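Local structure of methylxanthine N3-demethylase NdmB (6ICL) at residues A[176-181]-A[284-289]; A[182-187]-A[323-328]; A[257-262]-A[272-277]; A[289-294]-A[302-307]. The protein catalyses the N3-demethylation of theobromine and related methylxanthines as a Rieske non-heme iron oxygenase, releasing formaldehyde in bacterial caffeine degradation. One frame throughout, in Å; residues are numbered along the deposited sequence.

Interaction 1: A[176-181]-A[284-289]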
loop_
_atom_site.group_PDB
_atom_site.type_symbol
_atom_site.label_atom_id
_atom_site.label_comp_id
_atom_site.label_asym_id
_atom_site.label_seq_id
_atom_site.Cartn_x
_atom_site.Cartn_y
_atom_site.Cartn_z
ATOM N N ALA A 176 -17.671 -19.138 16.510
ATOM C CA ALA A 176 -17.172 -18.076 15.651
ATOM C C ALA A 176 -15.647 -18.098 15.593
ATOM O O ALA A 176 -14.978 -18.534 16.535
ATOM C CB ALA A 176 -17.670 -16.721 16.169
ATOM N N ASP A 177 -15.089 -17.626 14.470
ATOM C CA ASP A 177 -13.664 -17.300 14.458
ATOM C C ASP A 177 -13.383 -16.308 15.579
ATOM O O ASP A 177 -14.221 -15.466 15.900
ATOM C CB ASP A 177 -13.222 -16.676 13.122
ATOM C CG ASP A 177 -13.051 -17.698 11.996
ATOM O OD1 ASP A 177 -13.022 -18.926 12.228
ATOM O OD2 ASP A 177 -12.921 -17.245 10.851
ATOM N N SER A 178 -12.211 -16.413 16.181
ATOM C CA SER A 178 -11.875 -15.478 17.251
ATOM C C SER A 178 -11.522 -14.094 16.686
ATOM O O SER A 178 -11.199 -13.938 15.505
ATOM C CB SER A 178 -10.713 -16.022 18.065
ATOM O OG SER A 178 -9.529 -15.984 17.275
ATOM N N TYR A 179 -11.579 -13.073 17.543
ATOM C CA TYR A 179 -11.239 -11.723 17.106
ATOM C C TYR A 179 -10.437 -11.028 18.198
ATOM O O TYR A 179 -10.612 -11.306 19.393
ATOM C CB TYR A 179 -12.498 -10.894 16.746
ATOM C CG TYR A 179 -13.432 -10.695 17.913
ATOM C CD1 TYR A 179 -14.379 -11.667 18.231
ATOM C CD2 TYR A 179 -13.370 -9.538 18.711
ATOM C CE1 TYR A 179 -15.244 -11.508 19.319
ATOM C CE2 TYR A 179 -14.233 -9.384 19.816
ATOM C CZ TYR A 179 -15.172 -10.369 20.099
ATOM O OH TYR A 179 -16.045 -10.252 21.177
ATOM N N ILE A 180 -9.544 -10.124 17.768
ATOM C CA ILE A 180 -8.640 -9.391 18.655
ATOM C C ILE A 180 -9.244 -8.010 18.901
ATOM O O ILE A 180 -9.728 -7.362 17.964
ATOM C CB ILE A 180 -7.231 -9.283 18.037
ATOM C CG1 ILE A 180 -6.547 -10.651 18.007
ATOM C CG2 ILE A 180 -6.361 -8.244 18.761
ATOM C CD1 ILE A 180 -5.661 -10.928 19.219
ATOM N N TRP A 181 -9.265 -7.580 20.163
ATOM C CA TRP A 181 -9.478 -6.176 20.514
ATOM C C TRP A 181 -8.215 -5.670 21.190
ATOM O O TRP A 181 -7.571 -6.412 21.949
ATOM C CB TRP A 181 -10.679 -5.966 21.465
ATOM C CG TRP A 181 -12.045 -5.914 20.799
ATOM C CD1 TRP A 181 -12.327 -6.115 19.477
ATOM C CD2 TRP A 181 -13.310 -5.615 21.438
ATOM N NE1 TRP A 181 -13.687 -5.976 19.252
ATOM C CE2 TRP A 181 -14.308 -5.651 20.434
ATOM C CE3 TRP A 181 -13.687 -5.314 22.756
ATOM C CZ2 TRP A 181 -15.657 -5.402 20.705
ATOM C CZ3 TRP A 181 -15.031 -5.077 23.029
ATOM C CH2 TRP A 181 -15.999 -5.120 22.010
ATOM N N SER A 284 -3.871 -6.489 24.649
ATOM C CA SER A 284 -4.829 -7.059 23.711
ATOM C C SER A 284 -5.452 -8.297 24.323
ATOM O O SER A 284 -4.888 -8.923 25.219
ATOM C CB SER A 284 -4.163 -7.434 22.375
ATOM O OG SER A 284 -3.154 -8.397 22.611
ATOM N N CYS A 285 -6.610 -8.664 23.792
ATOM C CA CYS A 285 -7.249 -9.910 24.160
ATOM C C CYS A 285 -7.853 -10.525 22.909
ATOM O O CYS A 285 -8.243 -9.821 21.973
ATOM C CB CYS A 285 -8.329 -9.707 25.243
ATOM S SG CYS A 285 -9.581 -8.484 24.804
ATOM N N ARG A 286 -7.916 -11.842 22.892
ATOM C CA ARG A 286 -8.482 -12.577 21.775
ATOM C C ARG A 286 -9.769 -13.204 22.268
ATOM O O ARG A 286 -9.770 -13.895 23.289
ATOM C CB ARG A 286 -7.523 -13.652 21.261
ATOM C CG ARG A 286 -8.170 -14.526 20.177
ATOM C CD ARG A 286 -7.218 -15.557 19.652
ATOM N NE ARG A 286 -6.076 -14.957 18.994
ATOM C CZ ARG A 286 -6.108 -14.356 17.800
ATOM N NH1 ARG A 286 -7.249 -14.247 17.097
ATOM N NH2 ARG A 286 -4.981 -13.860 17.297
ATOM N N ASN A 287 -10.852 -12.945 21.556
ATOM C CA ASN A 287 -12.184 -13.185 22.056
ATOM C C ASN A 287 -12.874 -14.262 21.232
ATOM O O ASN A 287 -12.807 -14.261 19.994
ATOM C CB ASN A 287 -12.950 -11.873 22.045
ATOM C CG ASN A 287 -12.211 -10.815 22.836
ATOM O OD1 ASN A 287 -12.155 -10.905 24.050
ATOM N ND2 ASN A 287 -11.568 -9.852 22.147
ATOM N N PHE A 288 -13.537 -15.164 21.948
ATOM C CA PHE A 288 -14.162 -16.364 21.414
ATOM C C PHE A 288 -15.654 -16.277 21.670
ATOM O O PHE A 288 -16.079 -16.202 22.827
ATOM C CB PHE A 288 -13.563 -17.592 22.081
ATOM C CG PHE A 288 -12.134 -17.782 21.748
ATOM C CD1 PHE A 288 -11.151 -17.070 22.424
ATOM C CD2 PHE A 288 -11.763 -18.642 20.723
ATOM C CE1 PHE A 288 -9.837 -17.222 22.110
ATOM C CE2 PHE A 288 -10.427 -18.809 20.406
ATOM C CZ PHE A 288 -9.461 -18.091 21.085
ATOM N N MET A 289 -16.444 -16.270 20.603
ATOM C CA MET A 289 -17.890 -16.196 20.714
ATOM C C MET A 289 -18.524 -17.500 20.244
ATOM O O MET A 289 -18.089 -18.085 19.241
ATOM C CB MET A 289 -18.429 -15.029 19.888
ATOM C CG MET A 289 -19.935 -14.920 19.900
ATOM S SD MET A 289 -20.461 -13.529 18.899
ATOM C CE MET A 289 -20.404 -14.264 17.282
HETATM O O HOH W 1 -15.223 -18.748 19.228
HETATM O O HOH W 2 -15.245 -14.979 18.319
#
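The Y179 ring carries N287 CB over one face, a CH-pi contact with CB 3.6 Å from the ring centroid, while W181 CD1 of its own strand lies in plane at its edge. Y179 CE2 in turn sits over a face of the W181 indole, and the N287 amide is turned 40° from the phenol ring. Two more flat groups lie on the other side of the sheet. S178 CB rests on a face of the F288 ring, and I180 lays CG1 and CD1 over one face of the R286 guanidinium. Near the edge of that guanidinium, tilted somewhat from its plane, S178 OG accepts a 2.9 Å hydrogen bond from R286 NH1; the bend of the arginine at chi3 (-63°) after an extended start turns the group back across the neighbouring strand.

Between these two layers of side chains the backbones pair antiparallel. Y179 and N287 exchange bonds in both directions, the shorter from N287 N to Y179 O at 2.7 Å, and W181 and C285 do the same. N287 ND2 adds a weak bond to Y179 O. Before Y179, toward A176, the regular pairing gives way: one water bridges D177 O, N287 O and M289 N, another joins A176 O to M289 O, and A176 N closes the end directly on M289 O at 3.0 Å. The Y179 hydroxyl bonds to R188, which also makes a cation-pi contact with W181. The W181 side chain is about 7 Å from the bound iron ion. The arrangement is that of an antiparallel edge pair in the seven-stranded sheet of a Rieske oxygenase catalytic domain.

Interaction 2: A[182-187]-A[323-328]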
loop_
_atom_site.group_PDB
_atom_site.type_symbol
_atom_site.label_atom_id
_atom_site.label_comp_id
_atom_site.label_asym_id
_atom_site.label_seq_id
_atom_site.Cartn_x
_atom_site.Cartn_y
_atom_site.Cartn_z
ATOM N N GLU A 182 -7.866 -4.410 20.921
ATOM C CA GLU A 182 -6.721 -3.763 21.574
ATOM C C GLU A 182 -7.166 -3.154 22.910
ATOM O O GLU A 182 -7.236 -1.932 23.113
ATOM C CB GLU A 182 -6.102 -2.723 20.645
ATOM C CG GLU A 182 -5.546 -3.358 19.374
ATOM C CD GLU A 182 -5.209 -2.333 18.325
ATOM O OE1 GLU A 182 -4.298 -1.512 18.582
ATOM O OE2 GLU A 182 -5.866 -2.335 17.254
ATOM N N THR A 183 -7.501 -4.058 23.823
ATOM C CA THR A 183 -7.752 -3.739 25.217
ATOM C C THR A 183 -7.454 -5.000 26.009
ATOM O O THR A 183 -7.207 -6.059 25.436
ATOM C CB THR A 183 -9.194 -3.281 25.436
ATOM O OG1 THR A 183 -9.332 -2.714 26.748
ATOM C CG2 THR A 183 -10.133 -4.483 25.321
ATOM N N VAL A 184 -7.490 -4.892 27.335
ATOM C CA VAL A 184 -7.267 -6.048 28.185
ATOM C C VAL A 184 -8.580 -6.792 28.386
ATOM O O VAL A 184 -9.682 -6.254 28.199
ATOM C CB VAL A 184 -6.636 -5.644 29.530
ATOM C CG1 VAL A 184 -5.217 -5.156 29.290
ATOM C CG2 VAL A 184 -7.483 -4.563 30.221
ATOM N N ALA A 185 -8.456 -8.059 28.784
ATOM C CA ALA A 185 -9.623 -8.941 28.849
ATOM C C ALA A 185 -10.674 -8.479 29.866
ATOM O O ALA A 185 -11.875 -8.724 29.663
ATOM C CB ALA A 185 -9.170 -10.369 29.169
ATOM N N GLU A 186 -10.267 -7.819 30.960
ATOM C CA GLU A 186 -11.271 -7.315 31.913
ATOM C C GLU A 186 -12.207 -6.310 31.256
ATOM O O GLU A 186 -13.416 -6.321 31.511
ATOM C CB GLU A 186 -10.602 -6.671 33.140
ATOM C CG GLU A 186 -9.852 -7.635 34.057
ATOM C CD GLU A 186 -8.447 -7.967 33.533
ATOM O OE1 GLU A 186 -7.834 -8.943 34.028
ATOM O OE2 GLU A 186 -7.952 -7.252 32.629
ATOM N N ARG A 187 -11.671 -5.421 30.408
ATOM C CA ARG A 187 -12.524 -4.438 29.747
ATOM C C ARG A 187 -13.520 -5.115 28.829
ATOM O O ARG A 187 -14.659 -4.637 28.666
ATOM C CB ARG A 187 -11.691 -3.446 28.935
ATOM C CG ARG A 187 -10.636 -2.687 29.700
ATOM C CD ARG A 187 -11.240 -1.553 30.443
ATOM N NE ARG A 187 -10.233 -0.604 30.908
ATOM C CZ ARG A 187 -10.506 0.340 31.800
ATOM N NH1 ARG A 187 -11.738 0.417 32.290
ATOM N NH2 ARG A 187 -9.560 1.180 32.211
ATOM N N PRO A 323 -6.136 4.469 31.041
ATOM C CA PRO A 323 -5.257 3.340 30.703
ATOM C C PRO A 323 -6.014 2.040 30.504
ATOM O O PRO A 323 -7.096 1.856 31.089
ATOM C CB PRO A 323 -4.335 3.244 31.925
ATOM C CG PRO A 323 -4.257 4.697 32.402
ATOM C CD PRO A 323 -5.666 5.182 32.245
ATOM N N LEU A 324 -5.451 1.166 29.668
ATOM C CA LEU A 324 -6.086 -0.115 29.373
ATOM C C LEU A 324 -6.434 -0.859 30.650
ATOM O O LEU A 324 -7.586 -1.254 30.860
ATOM C CB LEU A 324 -5.164 -0.959 28.496
ATOM C CG LEU A 324 -5.445 -0.966 26.992
ATOM C CD1 LEU A 324 -5.633 0.440 26.464
ATOM C CD2 LEU A 324 -4.304 -1.676 26.255
ATOM N N GLU A 325 -5.452 -1.020 31.529
ATOM C CA GLU A 325 -5.668 -1.689 32.801
ATOM C C GLU A 325 -6.723 -0.962 33.623
ATOM O O GLU A 325 -6.775 0.273 33.640
ATOM C CB GLU A 325 -4.358 -1.766 33.580
ATOM C CG GLU A 325 -3.425 -2.869 33.086
ATOM C CD GLU A 325 -3.957 -4.263 33.400
ATOM O OE1 GLU A 325 -4.723 -4.405 34.376
ATOM O OE2 GLU A 325 -3.620 -5.220 32.676
ATOM N N ILE A 326 -7.581 -1.745 34.284
ATOM C CA ILE A 326 -8.531 -1.192 35.251
ATOM C C ILE A 326 -7.778 -0.332 36.254
ATOM O O ILE A 326 -6.779 -0.776 36.830
ATOM C CB ILE A 326 -9.276 -2.331 35.976
ATOM C CG1 ILE A 326 -10.006 -3.235 34.993
ATOM C CG2 ILE A 326 -10.241 -1.770 37.003
ATOM C CD1 ILE A 326 -10.877 -2.502 34.059
ATOM N N GLN A 327 -8.259 0.890 36.484
ATOM C CA GLN A 327 -7.627 1.800 37.438
ATOM C C GLN A 327 -8.474 1.959 38.696
ATOM O O GLN A 327 -9.705 1.918 38.646
ATOM C CB GLN A 327 -7.391 3.173 36.816
ATOM C CG GLN A 327 -6.548 3.150 35.579
ATOM C CD GLN A 327 -5.120 2.801 35.889
ATOM O OE1 GLN A 327 -4.436 3.541 36.596
ATOM N NE2 GLN A 327 -4.657 1.661 35.377
ATOM N N THR A 328 -7.799 2.176 39.832
ATOM C CA THR A 328 -8.514 2.327 41.102
ATOM C C THR A 328 -9.340 3.615 41.151
ATOM O O THR A 328 -10.330 3.687 41.887
ATOM C CB THR A 328 -7.527 2.306 42.271
ATOM O OG1 THR A 328 -6.561 3.348 42.080
ATOM C CG2 THR A 328 -6.800 0.972 42.342
HETATM O O HOH W 3 -7.316 -4.596 33.948
HETATM O O HOH W 4 -5.170 -7.584 32.511
#
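R187 reaches from the first turn of helix 185-192 into the 323-328 loop and grips two successive carbonyls. Its NE donates to L324 O at 2.7 Å and its NH2 to P323 O at 2.8 Å, the latter almost straight along the C=O direction (173°) and in the guanidinium plane. The bend at chi2 (-80°) swings the guanidinium out to the loop, where I326 CD1 covers one of its faces, 3.5 Å from NH1. E330 supplies the counter-charge, in a salt bridge to NH2. Packing is close here too around V184, whose CG2 lies 3.4 Å from L324 O, and E186 CB meets I326 CG1. With V184 at the N-cap position, the loop between helices 300-319 and 337-355 meets helix 185-192 at its start, within the catalytic domain.

On the other side the contact is loose and wet. The carboxylates of E186 and E325 do not touch, their OE2 and OE1 being 4.6 Å apart, and two waters sit between them; one of these also accepts from I326 N at 2.9 Å. The like charges are probably eased by these waters and by outside partners, Y256 for E186 and K30 for E325.

Interaction 3: A[257-262]-A[272-277]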
loop_
_atom_site.group_PDB
_atom_site.type_symbol
_atom_site.label_atom_id
_atom_site.label_comp_id
_atom_site.label_asym_id
_atom_site.label_seq_id
_atom_site.Cartn_x
_atom_site.Cartn_y
_atom_site.Cartn_z
ATOM N N SER A 257 -15.133 -15.430 31.357
ATOM C CA SER A 257 -16.165 -16.023 30.529
ATOM C C SER A 257 -17.546 -15.501 30.899
ATOM O O SER A 257 -17.802 -15.081 32.038
ATOM C CB SER A 257 -16.144 -17.547 30.640
ATOM O OG SER A 257 -14.840 -18.016 30.363
ATOM N N VAL A 258 -18.441 -15.537 29.916
ATOM C CA VAL A 258 -19.849 -15.174 30.098
ATOM C C VAL A 258 -20.696 -16.169 29.323
ATOM O O VAL A 258 -20.550 -16.294 28.103
ATOM C CB VAL A 258 -20.189 -13.750 29.618
ATOM C CG1 VAL A 258 -21.702 -13.475 29.838
ATOM C CG2 VAL A 258 -19.356 -12.718 30.326
ATOM N N ASN A 259 -21.598 -16.855 30.016
ATOM C CA ASN A 259 -22.648 -17.629 29.374
ATOM C C ASN A 259 -23.964 -16.908 29.646
ATOM O O ASN A 259 -24.420 -16.855 30.797
ATOM C CB ASN A 259 -22.668 -19.069 29.898
ATOM C CG ASN A 259 -23.682 -19.933 29.179
ATOM O OD1 ASN A 259 -23.361 -20.598 28.179
ATOM N ND2 ASN A 259 -24.921 -19.924 29.668
ATOM N N LEU A 260 -24.559 -16.325 28.592
ATOM C CA LEU A 260 -25.802 -15.576 28.715
ATOM C C LEU A 260 -26.934 -16.410 28.137
ATOM O O LEU A 260 -27.012 -16.614 26.919
ATOM C CB LEU A 260 -25.738 -14.222 28.014
ATOM C CG LEU A 260 -27.139 -13.595 27.888
ATOM C CD1 LEU A 260 -27.851 -13.443 29.273
ATOM C CD2 LEU A 260 -27.102 -12.257 27.127
ATOM N N GLU A 261 -27.831 -16.861 29.008
ATOM C CA GLU A 261 -29.043 -17.529 28.571
ATOM C C GLU A 261 -30.166 -16.504 28.483
ATOM O O GLU A 261 -30.483 -15.831 29.473
ATOM C CB GLU A 261 -29.417 -18.652 29.528
ATOM C CG GLU A 261 -30.781 -19.223 29.213
ATOM C CD GLU A 261 -31.344 -20.010 30.369
ATOM O OE1 GLU A 261 -31.047 -21.222 30.463
ATOM O OE2 GLU A 261 -32.050 -19.399 31.192
ATOM N N ILE A 262 -30.748 -16.361 27.300
ATOM C CA ILE A 262 -31.922 -15.520 27.117
ATOM C C ILE A 262 -33.125 -16.442 26.978
ATOM O O ILE A 262 -33.180 -17.267 26.059
ATOM C CB ILE A 262 -31.801 -14.601 25.898
ATOM C CG1 ILE A 262 -30.514 -13.761 25.968
ATOM C CG2 ILE A 262 -33.030 -13.712 25.808
ATOM C CD1 ILE A 262 -30.485 -12.630 24.960
ATOM N N VAL A 272 -28.642 -18.816 23.589
ATOM C CA VAL A 272 -27.415 -18.689 24.375
ATOM C C VAL A 272 -26.374 -17.884 23.590
ATOM O O VAL A 272 -26.043 -18.224 22.446
ATOM C CB VAL A 272 -26.839 -20.057 24.761
ATOM C CG1 VAL A 272 -25.520 -19.862 25.512
ATOM C CG2 VAL A 272 -27.833 -20.833 25.618
ATOM N N LEU A 273 -25.872 -16.816 24.207
ATOM C CA LEU A 273 -24.731 -16.064 23.703
ATOM C C LEU A 273 -23.609 -16.220 24.717
ATOM O O LEU A 273 -23.797 -15.959 25.914
ATOM C CB LEU A 273 -25.071 -14.586 23.466
ATOM C CG LEU A 273 -23.992 -13.743 22.746
ATOM C CD1 LEU A 273 -23.635 -14.310 21.355
ATOM C CD2 LEU A 273 -24.382 -12.265 22.632
ATOM N N TRP A 274 -22.472 -16.698 24.247
ATOM C CA TRP A 274 -21.333 -17.005 25.086
ATOM C C TRP A 274 -20.093 -16.328 24.523
ATOM O O TRP A 274 -19.905 -16.247 23.302
ATOM C CB TRP A 274 -21.153 -18.523 25.159
ATOM C CG TRP A 274 -19.990 -19.086 25.960
ATOM C CD1 TRP A 274 -20.038 -19.603 27.236
ATOM C CD2 TRP A 274 -18.641 -19.271 25.509
ATOM N NE1 TRP A 274 -18.801 -20.085 27.600
ATOM C CE2 TRP A 274 -17.926 -19.899 26.560
ATOM C CE3 TRP A 274 -17.967 -18.984 24.307
ATOM C CZ2 TRP A 274 -16.562 -20.239 26.451
ATOM C CZ3 TRP A 274 -16.622 -19.330 24.195
ATOM C CH2 TRP A 274 -15.926 -19.938 25.260
ATOM N N THR A 275 -19.237 -15.865 25.422
ATOM C CA THR A 275 -17.963 -15.300 25.028
ATOM C C THR A 275 -16.971 -15.562 26.141
ATOM O O THR A 275 -17.351 -15.651 27.314
ATOM C CB THR A 275 -18.074 -13.791 24.742
ATOM O OG1 THR A 275 -18.908 -13.596 23.593
ATOM C CG2 THR A 275 -16.700 -13.176 24.450
ATOM N N THR A 276 -15.707 -15.722 25.757
ATOM C CA THR A 276 -14.596 -15.728 26.685
ATOM C C THR A 276 -13.487 -14.874 26.089
ATOM O O THR A 276 -13.188 -14.977 24.891
ATOM C CB THR A 276 -14.111 -17.159 26.958
ATOM O OG1 THR A 276 -15.153 -17.885 27.624
ATOM C CG2 THR A 276 -12.893 -17.154 27.859
ATOM N N ALA A 277 -12.898 -14.019 26.913
ATOM C CA ALA A 277 -11.776 -13.190 26.497
ATOM C C ALA A 277 -10.486 -13.858 26.945
ATOM O O ALA A 277 -10.362 -14.246 28.103
ATOM C CB ALA A 277 -11.897 -11.782 27.081
#
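T275 O receives V258 N at 2.8 Å, nearly in line with the carbonyl (172°), and S257 CA also points its hydrogen at this oxygen. T275 N returns a bond to V258 O, and L260 and L273 repeat the exchange two residues further on, with L260 N 2.8 Å from L273 O. Between these exchanges N259 and W274 form a non-hydrogen-bonded pair.

Side chains add to this on the face that bears S257, N259, W274 and T276. The hydroxyls S257 OG and T276 OG1 share a hydrogen bond of 2.8 Å. N259 has its CG opposite the backbone N (chi1 -176°), which carries OD1 over to the neighbouring strand. There OD1 meets the edge of the W274 indole, 3.6 Å from CD1, with amide and ring planes 65° apart, and also touches V272 CG1. OD1 accepts a hydrogen bond from S164 N, while W274 NE1 donates to Y162 O. Replacing N259 by an alanine would probably leave S164 N without this acceptor and open a gap beside V272 and the W274 edge.

The two strands form a beta hairpin inside the seven-stranded antiparallel sheet, flanked by strand 246-253 beyond 257-262 and by strand 284-294 beyond 272-277. The face bearing V258, L273 and T275 is covered by W189 and F192 of helix 185-192, whereas the loop with Y162, L163 and S164 lies against W274 and V272.

Interaction 4: A[289-294]-A[302-307]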
loop_
_atom_site.group_PDB
_atom_site.type_symbol
_atom_site.label_atom_id
_atom_site.label_comp_id
_atom_site.label_asym_id
_atom_site.label_seq_id
_atom_site.Cartn_x
_atom_site.Cartn_y
_atom_site.Cartn_z
ATOM N N MET A 289 -16.444 -16.270 20.603
ATOM C CA MET A 289 -17.890 -16.196 20.714
ATOM C C MET A 289 -18.524 -17.500 20.244
ATOM O O MET A 289 -18.089 -18.085 19.241
ATOM C CB MET A 289 -18.429 -15.029 19.888
ATOM C CG MET A 289 -19.935 -14.920 19.900
ATOM S SD MET A 289 -20.461 -13.529 18.899
ATOM C CE MET A 289 -20.404 -14.264 17.282
ATOM N N ILE A 290 -19.560 -17.949 20.970
ATOM C CA ILE A 290 -20.367 -19.109 20.593
ATOM C C ILE A 290 -21.838 -18.721 20.694
ATOM O O ILE A 290 -22.270 -18.135 21.696
ATOM C CB ILE A 290 -20.054 -20.341 21.465
ATOM C CG1 ILE A 290 -18.591 -20.749 21.245
ATOM C CG2 ILE A 290 -21.027 -21.506 21.156
ATOM C CD1 ILE A 290 -18.119 -21.963 22.049
ATOM N N ILE A 291 -22.597 -19.009 19.644
ATOM C CA ILE A 291 -24.036 -18.772 19.608
ATOM C C ILE A 291 -24.730 -20.126 19.572
ATOM O O ILE A 291 -24.412 -20.965 18.718
ATOM C CB ILE A 291 -24.426 -17.928 18.384
ATOM C CG1 ILE A 291 -23.603 -16.635 18.336
ATOM C CG2 ILE A 291 -25.917 -17.629 18.384
ATOM C CD1 ILE A 291 -23.783 -15.849 17.038
ATOM N N VAL A 292 -25.651 -20.353 20.508
ATOM C CA VAL A 292 -26.465 -21.564 20.553
ATOM C C VAL A 292 -27.917 -21.154 20.450
ATOM O O VAL A 292 -28.383 -20.294 21.211
ATOM C CB VAL A 292 -26.240 -22.381 21.832
ATOM C CG1 VAL A 292 -26.984 -23.738 21.724
ATOM C CG2 VAL A 292 -24.753 -22.581 22.058
ATOM N N ARG A 293 -28.623 -21.744 19.495
ATOM C CA ARG A 293 -29.993 -21.350 19.225
ATOM C C ARG A 293 -30.791 -22.583 18.831
ATOM O O ARG A 293 -30.232 -23.596 18.406
ATOM C CB ARG A 293 -30.066 -20.294 18.120
ATOM C CG ARG A 293 -29.952 -20.867 16.696
ATOM C CD ARG A 293 -29.668 -19.756 15.714
ATOM N NE ARG A 293 -29.831 -20.118 14.305
ATOM C CZ ARG A 293 -28.850 -20.518 13.495
ATOM N NH1 ARG A 293 -27.607 -20.663 13.943
ATOM N NH2 ARG A 293 -29.121 -20.792 12.224
ATOM N N GLU A 294 -32.110 -22.478 18.975
ATOM C CA GLU A 294 -33.002 -23.546 18.545
ATOM C C GLU A 294 -32.977 -23.663 17.028
ATOM O O GLU A 294 -32.901 -22.656 16.319
ATOM C CB GLU A 294 -34.425 -23.263 19.034
ATOM C CG GLU A 294 -34.584 -23.422 20.544
ATOM C CD GLU A 294 -35.876 -22.844 21.090
ATOM O OE1 GLU A 294 -36.742 -22.410 20.291
ATOM O OE2 GLU A 294 -36.016 -22.823 22.337
ATOM N N MET A 302 -26.412 -14.980 9.076
ATOM C CA MET A 302 -27.271 -13.899 9.563
ATOM C C MET A 302 -27.034 -13.611 11.043
ATOM O O MET A 302 -27.005 -12.440 11.455
ATOM C CB MET A 302 -28.737 -14.241 9.315
ATOM C CG MET A 302 -29.724 -13.425 10.150
ATOM S SD MET A 302 -31.382 -14.161 10.012
ATOM C CE MET A 302 -31.998 -13.286 8.561
ATOM N N HIS A 303 -26.866 -14.662 11.856
ATOM C CA HIS A 303 -26.583 -14.489 13.278
ATOM C C HIS A 303 -25.173 -13.991 13.531
ATOM O O HIS A 303 -24.957 -13.161 14.422
ATOM C CB HIS A 303 -26.807 -15.802 14.017
ATOM C CG HIS A 303 -28.232 -16.217 14.009
ATOM N ND1 HIS A 303 -29.169 -15.638 14.834
ATOM C CD2 HIS A 303 -28.902 -17.093 13.223
ATOM C CE1 HIS A 303 -30.354 -16.159 14.573
ATOM N NE2 HIS A 303 -30.217 -17.053 13.609
ATOM N N LEU A 304 -24.193 -14.516 12.789
ATOM C CA LEU A 304 -22.823 -14.048 12.934
ATOM C C LEU A 304 -22.696 -12.590 12.526
ATOM O O LEU A 304 -22.018 -11.809 13.207
ATOM C CB LEU A 304 -21.887 -14.893 12.072
ATOM C CG LEU A 304 -20.699 -15.649 12.641
ATOM C CD1 LEU A 304 -20.709 -15.705 14.137
ATOM C CD2 LEU A 304 -20.752 -17.049 12.052
ATOM N N ALA A 305 -23.275 -12.223 11.376
ATOM C CA ALA A 305 -23.139 -10.850 10.912
ATOM C C ALA A 305 -23.816 -9.878 11.861
ATOM O O ALA A 305 -23.341 -8.753 12.018
ATOM C CB ALA A 305 -23.709 -10.686 9.508
ATOM N N PHE A 306 -24.927 -10.269 12.485
ATOM C CA PHE A 306 -25.546 -9.345 13.425
ATOM C C PHE A 306 -24.642 -9.128 14.623
ATOM O O PHE A 306 -24.442 -7.990 15.047
ATOM C CB PHE A 306 -26.918 -9.840 13.872
ATOM C CG PHE A 306 -27.554 -8.941 14.891
ATOM C CD1 PHE A 306 -28.095 -7.736 14.510
ATOM C CD2 PHE A 306 -27.545 -9.273 16.236
ATOM C CE1 PHE A 306 -28.652 -6.893 15.445
ATOM C CE2 PHE A 306 -28.099 -8.441 17.173
ATOM C CZ PHE A 306 -28.654 -7.254 16.780
ATOM N N GLN A 307 -24.039 -10.204 15.153
ATOM C CA GLN A 307 -23.127 -10.043 16.279
ATOM C C GLN A 307 -21.896 -9.239 15.880
ATOM O O GLN A 307 -21.388 -8.442 16.680
ATOM C CB GLN A 307 -22.728 -11.410 16.852
ATOM C CG GLN A 307 -23.879 -12.181 17.452
ATOM C CD GLN A 307 -24.496 -11.451 18.639
ATOM O OE1 GLN A 307 -23.814 -10.719 19.368
ATOM N NE2 GLN A 307 -25.795 -11.631 18.822
#
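R293 and H303 make the charged and aromatic part of this contact. R293 CD sits over the imidazole in a CH-pi contact, 3.7 Å from its centroid, and H303 CD2 lies 3.4 Å from R293 CZ over a face of the guanidinium, the two planes being 36° apart. R293 NE and H303 NE2 approach to 3.2 Å, but with an angle too poor for a hydrogen bond. An extended run from CG to NE takes the arginine out to the helix; NE and NH1 form salt bridges to D296 in the connection and D300 at the helix start, respectively. A leucine in place of R293 would probably deprive both aspartates of this cationic partner and strip one face of the H303 ring of its cover.

The apolar part is formed with L304, next to H303, and with Q307 one turn further on. I291 CD1 meets Q307 CG at 3.7 Å, and M289, bent at chi3 (82°), brings CE tightly against L304 CD1 at 3.5 Å.

No hydrogen bond crosses between residues 289-294 and 302-307: their hold is van der Waals and CH-pi contact, with the polar fixing of R293 supplied by the connection and the helix start.

From the N terminus, strand 171-181 comes first, and interaction 1 closes a long loop by setting it beside strand 284-294. Residues 182-187 follow at once and reach forward to 323-328, so interaction 2 crosses interaction 1; C285 packs on T183 and A185 where they meet. Interaction 3, a local hairpin, lies within both of these loops and shares the sheet with interaction 1. Interaction 4 comes in series after interactions 1 and 3, within the span of interaction 2, and uses M289 in common with interaction 1. Together they tie neighbouring strands of the sheet of the catalytic domain to helices 185-192 and 300-319 and to the loop before helix 337-355.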